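PDB 2PFE: alkaline serine protease from Thermobifida fusca, which probably cleaves peptide bonds within proteins as a serine endopeptidase of the chymotrypsin-like S1 family, here in its mature protease domain. Local coordinates for residues A1-Y9 and A68-Y78. Sequence-based numbering, arbitrary orientation.
Sequences AAIIGGNPY and ADTVTPLVNRY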
ATOM      1  N   ALA A   1      11.369 -15.357  -3.597  1.00  8.73           N
ATOM      2  CA  ALA A   1      10.113 -15.591  -2.824  1.00  8.45           C
ATOM      3  C   ALA A   1       8.908 -14.905  -3.471  1.00  8.06           C
ATOM      4  O   ALA A   1       9.068 -14.009  -4.309  1.00  8.19           O
ATOM      5  CB  ALA A   1      10.281 -15.121  -1.368  1.00  8.83           C
ATOM      6  N   ALA A   2       7.706 -15.298  -3.047  1.00  7.99           N
ATOM      7  CA  ALA A   2       6.463 -14.671  -3.507  1.00  7.86           C
ATOM      8  C   ALA A   2       6.356 -13.249  -2.969  1.00  7.44           C
ATOM      9  O   ALA A   2       6.647 -13.009  -1.795  1.00  7.69           O
ATOM     10  CB  ALA A   2       5.260 -15.484  -3.047  1.00  8.34           C
ATOM     11  N   ILE A   3       5.954 -12.318  -3.836  1.00  6.92           N
ATOM     12  CA  ILE A   3       5.591 -10.966  -3.424  1.00  6.39           C
ATOM     13  C   ILE A   3       4.142 -10.998  -2.970  1.00  6.39           C
ATOM     14  O   ILE A   3       3.245 -11.264  -3.764  1.00  6.98           O
ATOM     15  CB  ILE A   3       5.738  -9.942  -4.591  1.00  6.45           C
ATOM     16  CG1 ILE A   3       7.178  -9.899  -5.121  1.00  6.19           C
ATOM     17  CG2 ILE A   3       5.308  -8.551  -4.166  1.00  5.50           C
ATOM     18  CD1 ILE A   3       8.228  -9.531  -4.089  1.00  8.70           C
ATOM     19  N   ILE A   4       3.914 -10.675  -1.700  1.00  6.02           N
ATOM     20  CA  ILE A   4       2.576 -10.767  -1.117  1.00  5.83           C
ATOM     21  C   ILE A   4       2.240  -9.443  -0.402  1.00  4.90           C
ATOM     22  O   ILE A   4       3.010  -8.942   0.440  1.00  5.44           O
ATOM     23  CB  ILE A   4       2.416 -12.026  -0.193  1.00  5.51           C
ATOM     24  CG1 ILE A   4       2.574 -13.314  -1.024  1.00  6.74           C
ATOM     25  CG2 ILE A   4       1.062 -12.022   0.522  1.00  6.55           C
ATOM     26  CD1 ILE A   4       2.509 -14.578  -0.232  1.00  7.68           C
ATOM     27  N   GLY A   5       1.088  -8.874  -0.740  1.00  4.39           N
ATOM     28  CA  GLY A   5       0.716  -7.598  -0.138  1.00  4.12           C
ATOM     29  C   GLY A   5       0.621  -7.727   1.373  1.00  3.47           C
ATOM     30  O   GLY A   5       0.081  -8.706   1.888  1.00  3.80           O
ATOM     31  N   GLY A   6       1.131  -6.719   2.089  1.00  4.21           N
ATOM     32  CA  GLY A   6       1.104  -6.734   3.552  1.00  4.53           C
ATOM     33  C   GLY A   6       2.377  -7.250   4.198  1.00  4.50           C
ATOM     34  O   GLY A   6       2.583  -7.077   5.397  1.00  5.09           O
ATOM     35  N   ASN A   7       3.227  -7.889   3.407  1.00  5.13           N
ATOM     36  CA  ASN A   7       4.499  -8.362   3.911  1.00  5.59           C
ATOM     37  C   ASN A   7       5.538  -7.239   3.914  1.00  5.67           C
ATOM     38  O   ASN A   7       5.464  -6.301   3.105  1.00  5.96           O
ATOM     39  CB  ASN A   7       4.992  -9.539   3.064  1.00  4.89           C
ATOM     40  CG  ASN A   7       4.302 -10.846   3.401  1.00  6.99           C
ATOM     41  OD1 ASN A   7       3.551 -10.953   4.383  1.00  8.35           O
ATOM     42  ND2 ASN A   7       4.570 -11.871   2.582  1.00  8.39           N
ATOM     43  N   PRO A   8       6.530  -7.332   4.810  1.00  6.21           N
ATOM     44  CA  PRO A   8       7.535  -6.287   4.913  1.00  5.88           C
ATOM     45  C   PRO A   8       8.544  -6.237   3.774  1.00  6.25           C
ATOM     46  O   PRO A   8       8.834  -7.267   3.120  1.00  6.72           O
ATOM     47  CB  PRO A   8       8.281  -6.635   6.212  1.00  6.16           C
ATOM     48  CG  PRO A   8       8.105  -8.095   6.371  1.00  6.58           C
ATOM     49  CD  PRO A   8       6.744  -8.409   5.799  1.00  6.06           C
ATOM     50  N   TYR A   9       9.084  -5.040   3.567  1.00  5.93           N
ATOM     51  CA  TYR A   9      10.311  -4.837   2.795  1.00  5.88           C
ATOM     52  C   TYR A   9      11.191  -3.776   3.474  1.00  6.17           C
ATOM     53  O   TYR A   9      10.696  -2.951   4.249  1.00  5.71           O
ATOM     54  CB  TYR A   9      10.010  -4.525   1.317  1.00  5.65           C
ATOM     55  CG  TYR A   9       9.430  -3.152   1.032  1.00  3.71           C
ATOM     56  CD1 TYR A   9      10.237  -2.113   0.563  1.00  4.03           C
ATOM     57  CD2 TYR A   9       8.064  -2.902   1.187  1.00  4.93           C
ATOM     58  CE1 TYR A   9       9.703  -0.850   0.272  1.00  4.02           C
ATOM     59  CE2 TYR A   9       7.521  -1.657   0.895  1.00  4.72           C
ATOM     60  CZ  TYR A   9       8.334  -0.625   0.448  1.00  3.28           C
ATOM     61  OH  TYR A   9       7.827   0.629   0.163  1.00  5.06           O
ATOM     62  N   ALA A  68      14.802 -12.649  -8.711  1.00  8.53           N
ATOM     63  CA  ALA A  68      14.888 -13.406  -7.463  1.00  8.62           C
ATOM     64  C   ALA A  68      13.549 -13.488  -6.726  1.00  8.87           C
ATOM     65  O   ALA A  68      13.410 -14.261  -5.775  1.00  9.33           O
ATOM     66  CB  ALA A  68      15.954 -12.809  -6.562  1.00  9.12           C
ATOM     67  N   ASP A  69      12.568 -12.689  -7.155  1.00  8.55           N
ATOM     68  CA  ASP A  69      11.247 -12.700  -6.520  1.00  8.75           C
ATOM     69  C   ASP A  69      10.110 -12.728  -7.544  1.00  8.57           C
ATOM     70  O   ASP A  69      10.314 -12.398  -8.717  1.00  9.14           O
ATOM     71  CB  ASP A  69      11.129 -11.531  -5.541  1.00  8.34           C
ATOM     72  CG  ASP A  69      12.153 -11.620  -4.424  1.00  9.00           C
ATOM     73  OD1 ASP A  69      11.922 -12.381  -3.456  1.00 11.38           O
ATOM     74  OD2 ASP A  69      13.200 -10.947  -4.528  1.00  7.92           O
ATOM     75  N   THR A  70       8.922 -13.138  -7.104  1.00  8.17           N
ATOM     76  CA  THR A  70       7.809 -13.397  -8.018  1.00  7.96           C
ATOM     77  C   THR A  70       6.518 -12.714  -7.577  1.00  7.70           C
ATOM     78  O   THR A  70       6.094 -12.859  -6.434  1.00  7.80           O
ATOM     79  CB  THR A  70       7.543 -14.924  -8.172  1.00  8.16           C
ATOM     80  OG1 THR A  70       8.761 -15.600  -8.520  1.00 10.45           O
ATOM     81  CG2 THR A  70       6.500 -15.191  -9.261  1.00  9.25           C
ATOM     82  N   VAL A  71       5.886 -12.005  -8.509  1.00  6.80           N
ATOM     83  CA  VAL A  71       4.596 -11.359  -8.254  1.00  6.85           C
ATOM     84  C   VAL A  71       3.451 -12.376  -8.086  1.00  6.50           C
ATOM     85  O   VAL A  71       3.424 -13.435  -8.735  1.00  7.01           O
ATOM     86  CB  VAL A  71       4.257 -10.312  -9.343  1.00  6.26           C
ATOM     87  CG1 VAL A  71       5.246  -9.143  -9.272  1.00  8.42           C
ATOM     88  CG2 VAL A  71       4.201 -10.932 -10.750  1.00  6.31           C
ATOM     89  N   THR A  72       2.539 -12.056  -7.169  1.00  6.11           N
ATOM     90  CA  THR A  72       1.326 -12.831  -6.946  1.00  5.57           C
ATOM     91  C   THR A  72       0.142 -11.864  -6.815  1.00  5.60           C
ATOM     92  O   THR A  72       0.327 -10.681  -6.474  1.00  5.05           O
ATOM     93  CB  THR A  72       1.405 -13.708  -5.652  1.00  6.03           C
ATOM     94  OG1 THR A  72       1.179 -12.889  -4.495  1.00  6.94           O
ATOM     95  CG2 THR A  72       2.750 -14.463  -5.539  1.00  6.03           C
ATOM     96  N   PRO A  73      -1.082 -12.349  -7.080  1.00  5.74           N
ATOM     97  CA  PRO A  73      -2.245 -11.509  -6.796  1.00  6.20           C
ATOM     98  C   PRO A  73      -2.718 -11.641  -5.346  1.00  6.45           C
ATOM     99  O   PRO A  73      -3.921 -11.569  -5.076  1.00  6.85           O
ATOM    100  CB  PRO A  73      -3.295 -12.080  -7.735  1.00  6.50           C
ATOM    101  CG  PRO A  73      -2.981 -13.535  -7.779  1.00  6.15           C
ATOM    102  CD  PRO A  73      -1.469 -13.634  -7.707  1.00  6.04           C
ATOM    103  N   LEU A  74      -1.779 -11.827  -4.419  1.00  5.97           N
ATOM    104  CA  LEU A  74      -2.138 -12.198  -3.057  1.00  5.64           C
ATOM    105  C   LEU A  74      -1.893 -11.082  -2.058  1.00  4.28           C
ATOM    106  O   LEU A  74      -0.974 -10.266  -2.229  1.00  5.24           O
ATOM    107  CB  LEU A  74      -1.338 -13.410  -2.622  1.00  5.52           C
ATOM    108  CG  LEU A  74      -1.642 -14.679  -3.417  1.00  6.06           C
ATOM    109  CD1 LEU A  74      -0.730 -15.804  -2.971  1.00  6.80           C
ATOM    110  CD2 LEU A  74      -3.128 -15.058  -3.295  1.00  7.30           C
ATOM    111  N   VAL A  75      -2.731 -11.064  -1.023  1.00  3.65           N
ATOM    112  CA  VAL A  75      -2.528 -10.215   0.158  1.00  4.14           C
ATOM    113  C   VAL A  75      -2.542 -11.106   1.402  1.00  4.64           C
ATOM    114  O   VAL A  75      -3.337 -12.046   1.489  1.00  4.67           O
ATOM    115  CB  VAL A  75      -3.617  -9.110   0.253  1.00  4.55           C
ATOM    116  CG1 VAL A  75      -3.606  -8.440   1.637  1.00  5.65           C
ATOM    117  CG2 VAL A  75      -3.429  -8.061  -0.870  1.00  5.51           C
ATOM    118  N   ASN A  76      -1.649 -10.815   2.346  1.00  4.02           N
ATOM    119  CA  ASN A  76      -1.565 -11.580   3.589  1.00  4.44           C
ATOM    120  C   ASN A  76      -2.737 -11.227   4.510  1.00  4.76           C
ATOM    121  O   ASN A  76      -2.979 -10.042   4.813  1.00  5.08           O
ATOM    122  CB  ASN A  76      -0.218 -11.309   4.258  1.00  4.80           C
ATOM    123  CG  ASN A  76       0.110 -12.301   5.355  1.00  5.17           C
ATOM    124  OD1 ASN A  76      -0.769 -12.971   5.902  1.00  7.11           O
ATOM    125  ND2 ASN A  76       1.386 -12.371   5.707  1.00  5.65           N
ATOM    126  N   ARG A  77      -3.472 -12.262   4.916  1.00  4.96           N
ATOM    127  CA  ARG A  77      -4.648 -12.104   5.753  1.00  6.54           C
ATOM    128  C   ARG A  77      -4.274 -12.137   7.237  1.00  6.99           C
ATOM    129  O   ARG A  77      -5.075 -11.781   8.099  1.00  7.93           O
ATOM    130  CB  ARG A  77      -5.673 -13.186   5.365  1.00  6.21           C
ATOM    131  CG  ARG A  77      -6.928 -13.296   6.209  1.00  9.04           C
ATOM    132  CD  ARG A  77      -7.713 -11.985   6.204  1.00  9.64           C
ATOM    133  NE  ARG A  77      -8.986 -12.105   6.916  1.00 12.61           N
ATOM    134  CZ  ARG A  77      -9.134 -12.052   8.238  1.00 14.31           C
ATOM    135  NH1 ARG A  77      -8.087 -11.898   9.038  1.00 14.64           N
ATOM    136  NH2 ARG A  77     -10.346 -12.181   8.766  1.00 16.29           N
ATOM    137  N   TYR A  78      -3.043 -12.560   7.515  1.00  7.94           N
ATOM    138  CA  TYR A  78      -2.464 -12.584   8.865  1.00  8.36           C
ATOM    139  C   TYR A  78      -3.142 -13.529   9.838  1.00  9.38           C
ATOM    140  O   TYR A  78      -3.056 -13.366  11.057  1.00 10.79           O
ATOM    141  CB  TYR A  78      -2.267 -11.169   9.430  1.00  7.50           C
ATOM    142  CG  TYR A  78      -1.011 -10.570   8.871  1.00  7.12           C
ATOM    143  CD1 TYR A  78      -1.056  -9.666   7.810  1.00  5.82           C
ATOM    144  CD2 TYR A  78       0.234 -10.952   9.363  1.00  6.50           C
ATOM    145  CE1 TYR A  78       0.117  -9.125   7.276  1.00  5.29           C
ATOM    146  CE2 TYR A  78       1.409 -10.444   8.836  1.00  5.61           C
ATOM    147  CZ  TYR A  78       1.350  -9.502   7.806  1.00  6.67           C
ATOM    148  OH  TYR A  78       2.538  -9.019   7.312  1.00  6.41           O
TER
HETATM  149  O   HOH W   1      10.513 -16.434  -6.218  1.00 26.02           O
HETATM  150  O   HOH W   2       9.790 -11.632  -1.758  1.00 22.94           O
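A2 pairs with T70 in parallel register, strands 2-5 and 70-72 running 37° apart, and G5 pairs likewise with V75 of strand 74-76, which crosses more steeply; four backbone hydrogen bonds join the two segments: T70 N to A1 O, I3 N to T70 O, G5 N to L74 O and N76 N to G5 O. Between these pairings segment 68-78 turns a corner at P73, and T72 bridges the break. With chi1 78° its OG1 sits between backbone N and carbonyl carbon, where one hydroxyl can both donate to I3 O (2.7 Å) and accept from L74 N as an ST turn. The D69 carboxylate answers the charge of the N-terminal amine, A1 N lying 3.0 Å from OD1; a water links the same amine to T70 OG1. In this chymotrypsin-like double-barrel protease, the contact fastens the mature N-terminus along segment 68-78, whose V75 and Y78 touch strand 96-101 of the second barrel. G5 suits its place because V75 CG2 crowds the site where a side chain would start; G6, third in the type II turn I4-N7, has a positive phi at which a side chain would press on the preceding carbonyl oxygen. Y78 OH donates to G6 O at 2.7 Å. The N76 amide serves twice: ND2 gives N7 OD1 a nearly straight 2.9 Å bond, the amide planes 85° apart, while OD1 accepts from Y78 N in an Asx turn. Branched I4 lays CG2 against N76 N and L74 CB.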